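Long-range contacts in PHB depolymerase (Penicillium funiculosum, PDB 2D81), which hydrolyses the ester bonds of the bacterial polyester poly(3-hydroxybutyrate), using a circularly permuted alpha/beta hydrolase fold: residues Gly46-Gln54 against Ser66-Trp77; Met24-Val35 against Asp296-Val307. All blocks are in the same frame, centred on the assembly; numbering follows the deposited sequence.

Contact 1 packs the loop 46-54, which follows strand 39-43, on helix 68-77; contact 2 packs helix 20-31 on the start of helix 301-314, and along the chain contact 1 is nested inside the loop that contact 2 closes. Their centres lie about 15 Å apart, and they meet mainly at Asp296, with Trp77 also packing on Gln297: the backbone O of Asp296 is 2.7 Å from Tyr48 OH, probably a hydrogen bond, and its OD2 stands 2.5 Å from Asp49 OD2, close enough that one carboxylate may be protonated. Each contact comes within about 10 Å of the bound 3-hydroxybutyrate trimer, contact 1 through the side chain of Cys50 and contact 2 through that of Met24.

Contact 1: Gly46-Gln54 against Ser66-Trp77; sequences GPYDCARNQ and SITTPTANMKSW
Gln54 grips the backbone of Ser66 with both ends of its amide: OE1 accepts from Ser66 N (2.9 Å) on a lone pair in the carbonyl plane, and NE2 donates to Ser66 O (2.9 Å). The same NE2 also donates to Cys50 O, almost in the amide plane, which fixes the rotation of the amide. Against helix 68-77, loop residue Tyr48 turns its ring with CG anti to the backbone N (chi1 174°), bringing CD2 within 3.4 Å of Met74 CG. Met74 SD lies 4.9 Å from the ring centroid, an oblique Met-aromatic contact. Pro70 lays CB against Tyr48 O. The Trp77 indole presents its six-membered rim to three polar groups: Tyr48 OH, itself hydrogen-bonded to Asp296 O, Asp49 OD2 (3.6 Å from CH2, in the ring plane) and Arg52 NE (3.4 Å from CH2). The guanidinium stands 78° from the indole plane, with Trp77 CZ2 over one of its faces. Arg52 NE forms a salt bridge with Asp49 OD2 (2.8 Å) on the syn lone pair, while NH1 pairs with Asp296. Arg52 probably offsets part of the negative charge of these neighbouring carboxylates, and the helix contributes mainly apolar surface and an aromatic edge.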
loop_
_atom_site.group_PDB
_atom_site.type_symbol
_atom_site.label_atom_id
_atom_site.label_comp_id
_atom_site.label_asym_id
_atom_site.label_seq_id
_atom_site.Cartn_x
_atom_site.Cartn_y
_atom_site.Cartn_z
ATOM N N GLY A 46 5.226 8.731 -1.815
ATOM C CA GLY A 46 6.394 9.558 -1.571
ATOM C C GLY A 46 7.289 9.061 -0.452
ATOM O O GLY A 46 7.039 8.003 0.132
ATOM N N PRO A 47 8.340 9.828 -0.114
ATOM C CA PRO A 47 9.309 9.498 0.935
ATOM C C PRO A 47 8.728 9.050 2.276
ATOM O O PRO A 47 7.760 9.621 2.782
ATOM C CB PRO A 47 10.125 10.781 1.062
ATOM C CG PRO A 47 10.109 11.316 -0.334
ATOM C CD PRO A 47 8.656 11.137 -0.714
ATOM N N TYR A 48 9.342 8.020 2.845
ATOM C CA TYR A 48 9.104 7.653 4.231
ATOM C C TYR A 48 9.373 8.852 5.148
ATOM O O TYR A 48 10.456 9.432 5.110
ATOM C CB TYR A 48 10.022 6.497 4.622
ATOM C CG TYR A 48 9.946 6.158 6.088
ATOM C CD1 TYR A 48 8.896 5.386 6.593
ATOM C CD2 TYR A 48 10.887 6.661 6.982
ATOM C CE1 TYR A 48 8.787 5.127 7.954
ATOM C CE2 TYR A 48 10.787 6.411 8.346
ATOM C CZ TYR A 48 9.736 5.649 8.825
ATOM O OH TYR A 48 9.620 5.435 10.173
ATOM N N ASP A 49 8.381 9.207 5.964
ATOM C CA ASP A 49 8.496 10.286 6.953
ATOM C C ASP A 49 8.513 11.657 6.276
ATOM O O ASP A 49 8.944 12.643 6.870
ATOM C CB ASP A 49 9.770 10.111 7.802
ATOM C CG ASP A 49 9.661 10.762 9.184
ATOM O OD1 ASP A 49 10.566 11.536 9.562
ATOM O OD2 ASP A 49 8.680 10.483 9.902
ATOM N N CYS A 50 8.024 11.716 5.040
ATOM C CA CYS A 50 8.092 12.950 4.254
ATOM C C CYS A 50 7.502 14.144 5.003
ATOM O O CYS A 50 8.079 15.231 5.010
ATOM C CB CYS A 50 7.356 12.782 2.917
ATOM S SG CYS A 50 7.779 14.096 1.718
ATOM N N ALA A 51 6.351 13.941 5.637
ATOM C CA ALA A 51 5.566 15.062 6.142
ATOM C C ALA A 51 5.810 15.388 7.611
ATOM O O ALA A 51 5.063 16.168 8.203
ATOM C CB ALA A 51 4.078 14.798 5.914
ATOM N N ARG A 52 6.845 14.803 8.209
ATOM C CA ARG A 52 7.066 15.026 9.635
ATOM C C ARG A 52 7.659 16.401 9.916
ATOM O O ARG A 52 7.259 17.065 10.875
ATOM C CB ARG A 52 7.974 13.944 10.233
ATOM C CG ARG A 52 8.132 14.074 11.751
ATOM C CD ARG A 52 9.050 13.012 12.332
ATOM N NE ARG A 52 8.438 11.684 12.370
ATOM C CZ ARG A 52 7.727 11.208 13.390
ATOM N NH1 ARG A 52 7.216 9.987 13.325
ATOM N NH2 ARG A 52 7.536 11.945 14.479
ATOM N N ASN A 53 8.604 16.834 9.083
ATOM C CA ASN A 53 9.317 18.083 9.347
ATOM C C ASN A 53 9.237 19.107 8.217
ATOM O O ASN A 53 9.943 20.118 8.234
ATOM C CB ASN A 53 10.785 17.793 9.678
ATOM C CG ASN A 53 10.941 16.969 10.940
ATOM O OD1 ASN A 53 11.203 15.768 10.886
ATOM N ND2 ASN A 53 10.768 17.612 12.088
ATOM N N GLN A 54 8.378 18.841 7.241
ATOM C CA GLN A 54 8.007 19.843 6.249
ATOM C C GLN A 54 6.522 19.658 5.966
ATOM O O GLN A 54 5.983 18.564 6.148
ATOM C CB GLN A 54 8.831 19.655 4.971
ATOM C CG GLN A 54 8.497 18.401 4.181
ATOM C CD GLN A 54 9.620 17.979 3.251
ATOM O OE1 GLN A 54 10.212 18.807 2.551
ATOM N NE2 GLN A 54 9.915 16.683 3.233
ATOM N N SER A 66 12.163 17.647 0.748
ATOM C CA SER A 66 13.474 17.309 1.286
ATOM C C SER A 66 13.430 15.910 1.887
ATOM O O SER A 66 12.428 15.516 2.484
ATOM C CB SER A 66 13.887 18.312 2.363
ATOM O OG SER A 66 15.163 17.987 2.893
ATOM N N ILE A 67 14.515 15.161 1.735
ATOM C CA ILE A 67 14.619 13.865 2.389
ATOM C C ILE A 67 15.843 13.795 3.295
ATOM O O ILE A 67 16.231 12.717 3.744
ATOM C CB ILE A 67 14.698 12.715 1.362
ATOM C CG1 ILE A 67 15.909 12.907 0.451
ATOM C CG2 ILE A 67 13.406 12.648 0.560
ATOM C CD1 ILE A 67 16.236 11.685 -0.403
ATOM N N THR A 68 16.446 14.946 3.577
ATOM C CA THR A 68 17.611 14.972 4.453
ATOM C C THR A 68 17.254 14.428 5.835
ATOM O O THR A 68 17.866 13.468 6.311
ATOM C CB THR A 68 18.170 16.399 4.606
ATOM O OG1 THR A 68 18.450 16.943 3.310
ATOM C CG2 THR A 68 19.457 16.377 5.418
ATOM N N THR A 69 16.258 15.032 6.476
ATOM C CA THR A 69 15.850 14.592 7.805
ATOM C C THR A 69 15.131 13.243 7.768
ATOM O O THR A 69 15.335 12.406 8.645
ATOM C CB THR A 69 14.968 15.648 8.495
ATOM O OG1 THR A 69 15.710 16.871 8.619
ATOM C CG2 THR A 69 14.557 15.177 9.883
ATOM N N PRO A 70 14.274 13.014 6.758
ATOM C CA PRO A 70 13.586 11.718 6.705
ATOM C C PRO A 70 14.586 10.558 6.623
ATOM O O PRO A 70 14.427 9.536 7.293
ATOM C CB PRO A 70 12.734 11.837 5.444
ATOM C CG PRO A 70 12.350 13.286 5.464
ATOM C CD PRO A 70 13.661 13.968 5.815
ATOM N N THR A 71 15.621 10.728 5.806
ATOM C CA THR A 71 16.646 9.704 5.657
ATOM C C THR A 71 17.472 9.565 6.936
ATOM O O THR A 71 17.796 8.450 7.354
ATOM C CB THR A 71 17.583 10.022 4.469
ATOM O OG1 THR A 71 16.804 10.129 3.267
ATOM C CG2 THR A 71 18.623 8.910 4.294
ATOM N N ALA A 72 17.801 10.693 7.559
ATOM C CA ALA A 72 18.496 10.680 8.843
ATOM C C ALA A 72 17.681 9.951 9.909
ATOM O O ALA A 72 18.232 9.209 10.725
ATOM C CB ALA A 72 18.787 12.107 9.294
ATOM N N ASN A 73 16.369 10.159 9.903
ATOM C CA ASN A 73 15.501 9.479 10.860
ATOM C C ASN A 73 15.514 7.966 10.652
ATOM O O ASN A 73 15.538 7.200 11.619
ATOM C CB ASN A 73 14.068 10.018 10.760
ATOM C CG ASN A 73 13.906 11.380 11.431
ATOM O OD1 ASN A 73 12.895 12.066 11.245
ATOM N ND2 ASN A 73 14.897 11.769 12.222
ATOM N N MET A 74 15.504 7.530 9.396
ATOM C CA MET A 74 15.588 6.101 9.112
ATOM C C MET A 74 16.847 5.499 9.734
ATOM O O MET A 74 16.794 4.434 10.349
ATOM C CB MET A 74 15.573 5.852 7.599
ATOM C CG MET A 74 14.206 6.087 6.966
ATOM S SD MET A 74 14.155 5.798 5.191
ATOM C CE MET A 74 14.264 4.017 5.132
ATOM N N LYS A 75 17.975 6.185 9.579
ATOM C CA LYS A 75 19.225 5.721 10.164
ATOM C C LYS A 75 19.154 5.726 11.684
ATOM O O LYS A 75 19.573 4.772 12.335
ATOM C CB LYS A 75 20.391 6.597 9.697
ATOM C CG LYS A 75 20.687 6.472 8.216
ATOM C CD LYS A 75 21.844 7.360 7.797
ATOM C CE LYS A 75 22.093 7.272 6.301
ATOM N NZ LYS A 75 23.171 8.201 5.867
ATOM N N SER A 76 18.610 6.801 12.243
ATOM C CA SER A 76 18.587 6.973 13.691
ATOM C C SER A 76 17.644 5.989 14.380
ATOM O O SER A 76 17.956 5.482 15.457
ATOM C CB SER A 76 18.181 8.405 14.042
ATOM O OG SER A 76 19.097 9.334 13.492
ATOM N N TRP A 77 16.500 5.717 13.755
ATOM C CA TRP A 77 15.480 4.871 14.372
ATOM C C TRP A 77 15.708 3.382 14.133
ATOM O O TRP A 77 15.025 2.547 14.724
ATOM C CB TRP A 77 14.084 5.248 13.858
ATOM C CG TRP A 77 13.702 6.681 14.099
ATOM C CD1 TRP A 77 14.205 7.515 15.057
ATOM C CD2 TRP A 77 12.710 7.434 13.391
ATOM N NE1 TRP A 77 13.588 8.743 14.989
ATOM C CE2 TRP A 77 12.667 8.720 13.975
ATOM C CE3 TRP A 77 11.852 7.147 12.321
ATOM C CZ2 TRP A 77 11.799 9.720 13.522
ATOM C CZ3 TRP A 77 10.986 8.146 11.872
ATOM C CH2 TRP A 77 10.969 9.415 12.473
#

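Contact 2: Met24-Val35 against Asp296-Val307; sequences MAAQLGVAYSDV and DQIGGVQMAAIV
In this alpha/beta hydrolase fold, helix 20-31 and the C-terminal helix 301-314 pack beside the central sheet, with Met24, Leu28 and Ile306 also touching Leu227 of strand 221-227. The axes of helix 24-31 and helix 301-307 approach to 10.7 Å and cross at -72°. Met303 is a knob in the hole formed by Met24, Gln27, Leu28 and Ala31: its CG meets Met24 SD at 3.5 Å, its SD lies against the backbone of Gln27, and a bend at its last torsion turns CE onto Ala31 CB. Leu28 and Met303 lie side by side, running opposite ways, and Leu28 splits its branches, CD1 to Ile306 CD1 and CD2 to Met303 CG and Val307 CG2. Gln27, extended beyond CG, lays its amide across Asp296 CB (3.4 Å from CD) and sends NE2 on to Asp286 O.

Tyr32, the first residue past the end of helix 20-31, has apolar groups over both faces. Val307 CG2 sits over the ring centre, 3.5 Å from the centroid and 8° off the normal, a CH-pi contact; Ile298 CG1 lies more loosely over the opposite face, while its CG2 reaches Tyr32 OH. A leucine in place of Tyr32 would probably leave Gly299 N without its acceptor and Val307 and Ile298 without the flat surface between them. Gly299 belongs to the type II turn Gln297-Gly300, just before helix 301-314, and its N donates to Tyr32 OH at 3.0 Å in a nearly straight bond (167°).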
loop_
_atom_site.group_PDB
_atom_site.type_symbol
_atom_site.label_atom_id
_atom_site.label_comp_id
_atom_site.label_asym_id
_atom_site.label_seq_id
_atom_site.Cartn_x
_atom_site.Cartn_y
_atom_site.Cartn_z
ATOM N N MET A 24 1.641 4.960 2.848
ATOM C CA MET A 24 1.473 3.973 3.915
ATOM C C MET A 24 2.201 2.662 3.610
ATOM O O MET A 24 2.799 2.064 4.500
ATOM C CB MET A 24 -0.023 3.707 4.157
ATOM C CG MET A 24 -0.340 2.685 5.255
ATOM S SD MET A 24 0.388 3.057 6.874
ATOM C CE MET A 24 -0.731 4.327 7.483
ATOM N N ALA A 25 2.158 2.216 2.357
ATOM C CA ALA A 25 2.864 0.993 1.983
ATOM C C ALA A 25 4.352 1.123 2.297
ATOM O O ALA A 25 4.961 0.206 2.847
ATOM C CB ALA A 25 2.662 0.695 0.499
ATOM N N ALA A 26 4.935 2.265 1.950
ATOM C CA ALA A 26 6.340 2.512 2.260
ATOM C C ALA A 26 6.565 2.614 3.767
ATOM O O ALA A 26 7.587 2.160 4.276
ATOM C CB ALA A 26 6.818 3.788 1.570
ATOM N N GLN A 27 5.611 3.204 4.482
ATOM C CA GLN A 27 5.727 3.272 5.935
ATOM C C GLN A 27 5.760 1.874 6.542
ATOM O O GLN A 27 6.580 1.596 7.416
ATOM C CB GLN A 27 4.580 4.097 6.533
ATOM C CG GLN A 27 4.730 5.586 6.244
ATOM C CD GLN A 27 3.607 6.445 6.800
ATOM O OE1 GLN A 27 3.668 7.673 6.724
ATOM N NE2 GLN A 27 2.575 5.812 7.347
ATOM N N LEU A 28 4.879 0.995 6.072
ATOM C CA LEU A 28 4.890 -0.403 6.504
ATOM C C LEU A 28 6.152 -1.138 6.052
ATOM O O LEU A 28 6.752 -1.892 6.821
ATOM C CB LEU A 28 3.655 -1.129 5.967
ATOM C CG LEU A 28 2.325 -0.747 6.616
ATOM C CD1 LEU A 28 1.165 -1.130 5.703
ATOM C CD2 LEU A 28 2.206 -1.442 7.968
ATOM N N GLY A 29 6.548 -0.912 4.803
ATOM C CA GLY A 29 7.718 -1.578 4.255
ATOM C C GLY A 29 9.002 -1.219 4.983
ATOM O O GLY A 29 9.950 -2.005 5.011
ATOM N N VAL A 30 9.034 -0.030 5.576
ATOM C CA VAL A 30 10.193 0.415 6.343
ATOM C C VAL A 30 10.068 0.065 7.827
ATOM O O VAL A 30 10.917 -0.640 8.380
ATOM C CB VAL A 30 10.401 1.944 6.193
ATOM C CG1 VAL A 30 11.500 2.426 7.130
ATOM C CG2 VAL A 30 10.751 2.274 4.744
ATOM N N ALA A 31 9.013 0.557 8.471
ATOM C CA ALA A 31 8.867 0.395 9.917
ATOM C C ALA A 31 8.711 -1.072 10.298
ATOM O O ALA A 31 9.212 -1.511 11.338
ATOM C CB ALA A 31 7.669 1.200 10.421
ATOM N N TYR A 32 8.020 -1.828 9.448
ATOM C CA TYR A 32 7.852 -3.260 9.660
ATOM C C TYR A 32 8.490 -4.079 8.539
ATOM O O TYR A 32 7.894 -5.030 8.040
ATOM C CB TYR A 32 6.364 -3.619 9.769
ATOM C CG TYR A 32 5.681 -3.115 11.023
ATOM C CD1 TYR A 32 5.157 -1.825 11.088
ATOM C CD2 TYR A 32 5.542 -3.939 12.141
ATOM C CE1 TYR A 32 4.505 -1.368 12.231
ATOM C CE2 TYR A 32 4.893 -3.490 13.294
ATOM C CZ TYR A 32 4.380 -2.207 13.329
ATOM O OH TYR A 32 3.746 -1.757 14.459
ATOM N N SER A 33 9.708 -3.714 8.150
ATOM C CA SER A 33 10.399 -4.431 7.087
ATOM C C SER A 33 10.565 -5.913 7.424
ATOM O O SER A 33 10.717 -6.740 6.529
ATOM C CB SER A 33 11.766 -3.793 6.813
ATOM O OG SER A 33 12.598 -3.815 7.960
ATOM N N ASP A 34 10.519 -6.243 8.712
ATOM C CA ASP A 34 10.618 -7.632 9.148
ATOM C C ASP A 34 9.345 -8.423 8.850
ATOM O O ASP A 34 9.397 -9.628 8.596
ATOM C CB ASP A 34 10.929 -7.695 10.650
ATOM C CG ASP A 34 9.857 -7.028 11.496
ATOM O OD1 ASP A 34 9.518 -5.862 11.216
ATOM O OD2 ASP A 34 9.353 -7.667 12.447
ATOM N N VAL A 35 8.206 -7.740 8.880
ATOM C CA VAL A 35 6.918 -8.368 8.603
ATOM C C VAL A 35 6.704 -8.465 7.096
ATOM O O VAL A 35 6.299 -9.509 6.580
ATOM C CB VAL A 35 5.758 -7.554 9.218
ATOM C CG1 VAL A 35 4.416 -8.163 8.827
ATOM C CG2 VAL A 35 5.897 -7.523 10.734
ATOM N N ASP A 296 4.209 6.656 11.403
ATOM C CA ASP A 296 5.060 5.892 10.494
ATOM C C ASP A 296 6.131 5.072 11.209
ATOM O O ASP A 296 7.108 4.637 10.597
ATOM C CB ASP A 296 5.703 6.822 9.450
ATOM C CG ASP A 296 6.686 7.818 10.050
ATOM O OD1 ASP A 296 6.712 8.008 11.285
ATOM O OD2 ASP A 296 7.439 8.431 9.264
ATOM N N GLN A 297 5.927 4.839 12.502
ATOM C CA GLN A 297 6.855 4.033 13.293
ATOM C C GLN A 297 6.130 2.820 13.870
ATOM O O GLN A 297 4.903 2.745 13.833
ATOM C CB GLN A 297 7.442 4.877 14.428
ATOM C CG GLN A 297 8.163 6.135 13.943
ATOM C CD GLN A 297 8.508 7.089 15.075
ATOM O OE1 GLN A 297 7.653 7.434 15.887
ATOM N NE2 GLN A 297 9.761 7.525 15.126
ATOM N N ILE A 298 6.890 1.866 14.392
ATOM C CA ILE A 298 6.291 0.727 15.073
ATOM C C ILE A 298 5.312 1.253 16.125
ATOM O O ILE A 298 5.638 2.159 16.888
ATOM C CB ILE A 298 7.385 -0.145 15.743
ATOM C CG1 ILE A 298 8.286 -0.754 14.661
ATOM C CG2 ILE A 298 6.741 -1.252 16.581
ATOM C CD1 ILE A 298 9.593 -1.368 15.185
ATOM N N GLY A 299 4.101 0.702 16.139
ATOM C CA GLY A 299 3.095 1.176 17.076
ATOM C C GLY A 299 2.141 2.231 16.535
ATOM O O GLY A 299 1.131 2.533 17.173
ATOM N N GLY A 300 2.452 2.804 15.373
ATOM C CA GLY A 300 1.490 3.671 14.715
ATOM C C GLY A 300 0.163 2.942 14.642
ATOM O O GLY A 300 0.123 1.781 14.233
ATOM N N VAL A 301 -0.920 3.596 15.047
ATOM C CA VAL A 301 -2.157 2.867 15.297
ATOM C C VAL A 301 -2.677 2.156 14.053
ATOM O O VAL A 301 -3.129 1.015 14.135
ATOM C CB VAL A 301 -3.269 3.784 15.877
ATOM C CG1 VAL A 301 -2.866 4.266 17.268
ATOM C CG2 VAL A 301 -3.522 4.967 14.959
ATOM N N GLN A 302 -2.610 2.807 12.898
ATOM C CA GLN A 302 -3.086 2.159 11.678
ATOM C C GLN A 302 -2.136 1.063 11.202
ATOM O O GLN A 302 -2.579 -0.019 10.817
ATOM C CB GLN A 302 -3.301 3.185 10.559
ATOM C CG GLN A 302 -4.273 4.302 10.924
ATOM C CD GLN A 302 -4.748 5.080 9.718
ATOM O OE1 GLN A 302 -4.012 5.252 8.744
ATOM N NE2 GLN A 302 -5.982 5.572 9.780
ATOM N N MET A 303 -0.833 1.322 11.228
ATOM C CA MET A 303 0.119 0.282 10.844
ATOM C C MET A 303 0.012 -0.930 11.763
ATOM O O MET A 303 0.089 -2.070 11.308
ATOM C CB MET A 303 1.559 0.809 10.856
ATOM C CG MET A 303 1.873 1.794 9.738
ATOM S SD MET A 303 3.625 1.810 9.298
ATOM C CE MET A 303 4.357 2.407 10.816
ATOM N N ALA A 304 -0.171 -0.685 13.055
ATOM C CA ALA A 304 -0.293 -1.774 14.019
ATOM C C ALA A 304 -1.526 -2.634 13.731
ATOM O O ALA A 304 -1.495 -3.858 13.896
ATOM C CB ALA A 304 -0.364 -1.210 15.437
ATOM N N ALA A 305 -2.604 -1.990 13.300
ATOM C CA ALA A 305 -3.835 -2.698 12.959
ATOM C C ALA A 305 -3.622 -3.582 11.735
ATOM O O ALA A 305 -4.003 -4.752 11.727
ATOM C CB ALA A 305 -4.955 -1.701 12.691
ATOM N N ILE A 306 -3.009 -3.014 10.701
ATOM C CA ILE A 306 -2.709 -3.764 9.489
ATOM C C ILE A 306 -1.763 -4.927 9.778
ATOM O O ILE A 306 -1.980 -6.043 9.307
ATOM C CB ILE A 306 -2.095 -2.840 8.414
ATOM C CG1 ILE A 306 -3.120 -1.764 8.026
ATOM C CG2 ILE A 306 -1.697 -3.654 7.179
ATOM C CD1 ILE A 306 -2.566 -0.676 7.112
ATOM N N VAL A 307 -0.721 -4.672 10.562
ATOM C CA VAL A 307 0.205 -5.732 10.943
ATOM C C VAL A 307 -0.501 -6.809 11.764
ATOM O O VAL A 307 -0.190 -7.994 11.645
ATOM C CB VAL A 307 1.393 -5.168 11.755
ATOM C CG1 VAL A 307 2.248 -6.309 12.299
ATOM C CG2 VAL A 307 2.236 -4.266 10.863
#